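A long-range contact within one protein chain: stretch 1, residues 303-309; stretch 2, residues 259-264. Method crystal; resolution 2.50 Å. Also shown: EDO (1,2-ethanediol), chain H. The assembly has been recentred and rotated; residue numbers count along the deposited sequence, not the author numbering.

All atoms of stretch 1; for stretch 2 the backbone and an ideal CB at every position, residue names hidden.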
# COMPACT_ATOMS: atom_id res chain seq x y z
N ALA A 303 13.20 -28.27 29.24
CA ALA A 303 13.47 -27.14 28.35
C ALA A 303 12.16 -26.57 27.83
O ALA A 303 11.21 -27.31 27.56
CB ALA A 303 14.37 -27.54 27.20
N ILE A 304 12.10 -25.24 27.72
CA ILE A 304 10.93 -24.56 27.19
C ILE A 304 11.38 -23.42 26.29
O ILE A 304 12.15 -22.56 26.71
CB ILE A 304 10.03 -24.00 28.30
CG1 ILE A 304 9.54 -25.12 29.23
CG2 ILE A 304 8.83 -23.27 27.71
CD1 ILE A 304 8.70 -24.65 30.39
N ILE A 305 10.90 -23.43 25.05
CA ILE A 305 11.20 -22.38 24.09
C ILE A 305 9.88 -21.87 23.50
O ILE A 305 9.12 -22.66 22.93
CB ILE A 305 12.10 -22.89 22.96
CG1 ILE A 305 13.35 -23.58 23.53
CG2 ILE A 305 12.50 -21.74 22.03
CD1 ILE A 305 14.19 -24.28 22.48
N PRO A 306 9.61 -20.56 23.61
CA PRO A 306 8.43 -20.02 22.95
C PRO A 306 8.61 -19.97 21.43
O PRO A 306 9.73 -19.83 20.95
CB PRO A 306 8.31 -18.60 23.51
CG PRO A 306 9.30 -18.50 24.62
CD PRO A 306 10.35 -19.51 24.33
N PHE A 307 7.51 -20.08 20.69
CA PHE A 307 7.56 -19.95 19.24
C PHE A 307 6.31 -19.29 18.70
O PHE A 307 5.32 -19.12 19.41
CB PHE A 307 7.73 -21.32 18.59
CG PHE A 307 6.57 -22.25 18.82
CD1 PHE A 307 5.45 -22.18 18.01
CD2 PHE A 307 6.60 -23.18 19.84
CE1 PHE A 307 4.38 -23.03 18.21
CE2 PHE A 307 5.53 -24.04 20.05
CZ PHE A 307 4.42 -23.96 19.24
N TYR A 308 6.37 -18.90 17.43
CA TYR A 308 5.19 -18.46 16.70
C TYR A 308 5.22 -18.95 15.27
O TYR A 308 6.28 -19.17 14.71
CB TYR A 308 5.07 -16.93 16.73
CG TYR A 308 6.04 -16.20 15.83
CD1 TYR A 308 7.33 -15.89 16.26
CD2 TYR A 308 5.64 -15.78 14.57
CE1 TYR A 308 8.21 -15.19 15.44
CE2 TYR A 308 6.51 -15.08 13.74
CZ TYR A 308 7.79 -14.80 14.18
OH TYR A 308 8.65 -14.12 13.35
N PHE A 309 4.03 -19.13 14.70
CA PHE A 309 3.86 -19.31 13.26
C PHE A 309 3.30 -18.02 12.68
O PHE A 309 2.27 -17.54 13.15
CB PHE A 309 2.85 -20.42 12.96
CG PHE A 309 3.34 -21.80 13.25
CD1 PHE A 309 3.21 -22.34 14.52
CD2 PHE A 309 3.89 -22.59 12.25
CE1 PHE A 309 3.64 -23.63 14.79
CE2 PHE A 309 4.32 -23.88 12.50
CZ PHE A 309 4.20 -24.40 13.78
N UNK A 259 17.67 -16.54 27.56
CA UNK A 259 18.32 -17.59 26.78
C UNK A 259 17.61 -17.79 25.44
O UNK A 259 18.23 -18.15 24.45
CB UNK A 259 18.34 -18.90 27.57
N UNK A 260 16.30 -17.56 25.44
CA UNK A 260 15.50 -17.63 24.23
C UNK A 260 14.64 -16.37 24.07
O UNK A 260 14.22 -15.79 25.06
CB UNK A 260 14.62 -18.88 24.25
N UNK A 261 14.40 -15.96 22.82
CA UNK A 261 13.55 -14.79 22.62
C UNK A 261 12.10 -15.03 23.06
O UNK A 261 11.56 -16.12 22.88
CB UNK A 261 13.58 -14.38 21.15
N UNK A 262 11.51 -14.00 23.65
CA UNK A 262 10.09 -14.01 23.93
C UNK A 262 9.31 -13.84 22.64
O UNK A 262 9.86 -13.46 21.60
CB UNK A 262 9.73 -12.91 24.93
N UNK A 263 8.01 -14.11 22.70
CA UNK A 263 7.16 -14.07 21.52
C UNK A 263 5.86 -13.35 21.83
O UNK A 263 5.20 -13.65 22.81
CB UNK A 263 6.88 -15.48 21.01
N UNK A 264 5.51 -12.39 20.98
CA UNK A 264 4.23 -11.70 21.08
C UNK A 264 3.12 -12.62 20.59
O UNK A 264 3.20 -13.17 19.50
CB UNK A 264 4.25 -10.40 20.28
C1 EDO H . 10.87 -18.49 18.27
O1 EDO H . 12.18 -17.94 18.40
C2 EDO H . 10.41 -18.31 16.83
O2 EDO H . 9.14 -18.95 16.60

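Position 259 lies beyond the reach of stretch 1: its ideal CB has nothing of that strand within 5.5 Å, and phi/psi of -70/-31 suits almost any residue. Stretch 1 therefore sets no preference here. The deposited residue is Asp-259, whose carboxylate atom OD1 is hydrogen-bonded elsewhere in the structure.

Position 260 is more telling. Its CA-to-CB bond points toward stretch 1, and the ideal CB stands 4.2 Å from Ile-305 CG2 and 4.3 Å from Pro-306 CD. The extended backbone, at -130/148, favours beta-branched and aromatic residues, and the neighbouring surface is aliphatic, with the Ile-305 side chain lying alongside. A leucine, isoleucine or methionine could cover it, but a flat ring could spread over more of it. The residue is Tyr-260. With chi1 in the m well, its ring lies against Ile-305: CG1 of Ile-305 sits 3.7 Å from the centroid of the Tyr-260 ring, only 7° off the normal, a CH-pi contact over the face. Ile-305 CD1 comes within 3.5 Å of Tyr-260 CE1. The hydroxyl OH, at the far end of the ring, is hydrogen-bonded elsewhere in the structure, so its polar end is satisfied.

At 261 the CB points sideways and meets nothing of stretch 1. Phi of -66 with psi of 142 is compatible with many residues, proline included, and Pro-261 is found. Its carbonyl matters more to the contact than its ring: Pro-261 O accepts a hydrogen bond from a water at 2.7 Å, and the same water donates to Pro-306 O at 2.6 Å. This water links two backbones that share no direct hydrogen bond.

Position 262 directs its ideal CB away from stretch 1. The angles, -73/166, do not demand glycine, and small or larger residues would be equally consistent with what is visible. It is Gly-262, which presents no side chain.

Position 263 faces stretch 1 squarely, with its ideal CB 4.2 Å from Pro-306 CB, 4.3 Å from Phe-307 O and 4.8 Å from Tyr-308 CD1. The surroundings are largely apolar and the backbone is that of a strand (-135/130), so valine or isoleucine would fit well, and leucine might. In Val-263, chi1 is t. Val-263 CG2 lies 4.0 Å from Pro-306 CB, and Val-263 CG1 packs 3.6 Å from Tyr-308 CB, so the branched side chain touches both residues.

At 264 the CB turns sideways, with nothing of stretch 1 nearby, leaving the choice open. Phe-264 leads its ring away from stretch 1.

Stretch 2 (259-264) DYPGVF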
# COMPACT_ATOMS: atom_id res chain seq x y z
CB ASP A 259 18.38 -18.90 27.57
CG ASP A 259 19.34 -18.81 28.75
OD1 ASP A 259 20.46 -18.30 28.56
OD2 ASP A 259 18.96 -19.24 29.86
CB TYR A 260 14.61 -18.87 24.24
CG TYR A 260 15.41 -20.15 24.25
CD1 TYR A 260 15.94 -20.68 23.07
CD2 TYR A 260 15.66 -20.83 25.44
CE1 TYR A 260 16.68 -21.84 23.08
CE2 TYR A 260 16.40 -21.99 25.46
CZ TYR A 260 16.91 -22.50 24.28
OH TYR A 260 17.64 -23.66 24.29
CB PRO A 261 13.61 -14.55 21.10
CG PRO A 261 14.19 -15.79 20.51
CD PRO A 261 14.99 -16.45 21.57
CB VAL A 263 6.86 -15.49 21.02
CG1 VAL A 263 5.74 -15.48 19.98
CG2 VAL A 263 8.11 -16.12 20.43
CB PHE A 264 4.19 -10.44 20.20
CG PHE A 264 4.83 -9.23 20.82
CD1 PHE A 264 4.21 -8.56 21.86
CD2 PHE A 264 6.03 -8.73 20.33
CE1 PHE A 264 4.78 -7.43 22.42
CE2 PHE A 264 6.61 -7.60 20.88
CZ PHE A 264 5.99 -6.95 21.94
O HOH W 1 11.77 -18.22 21.27
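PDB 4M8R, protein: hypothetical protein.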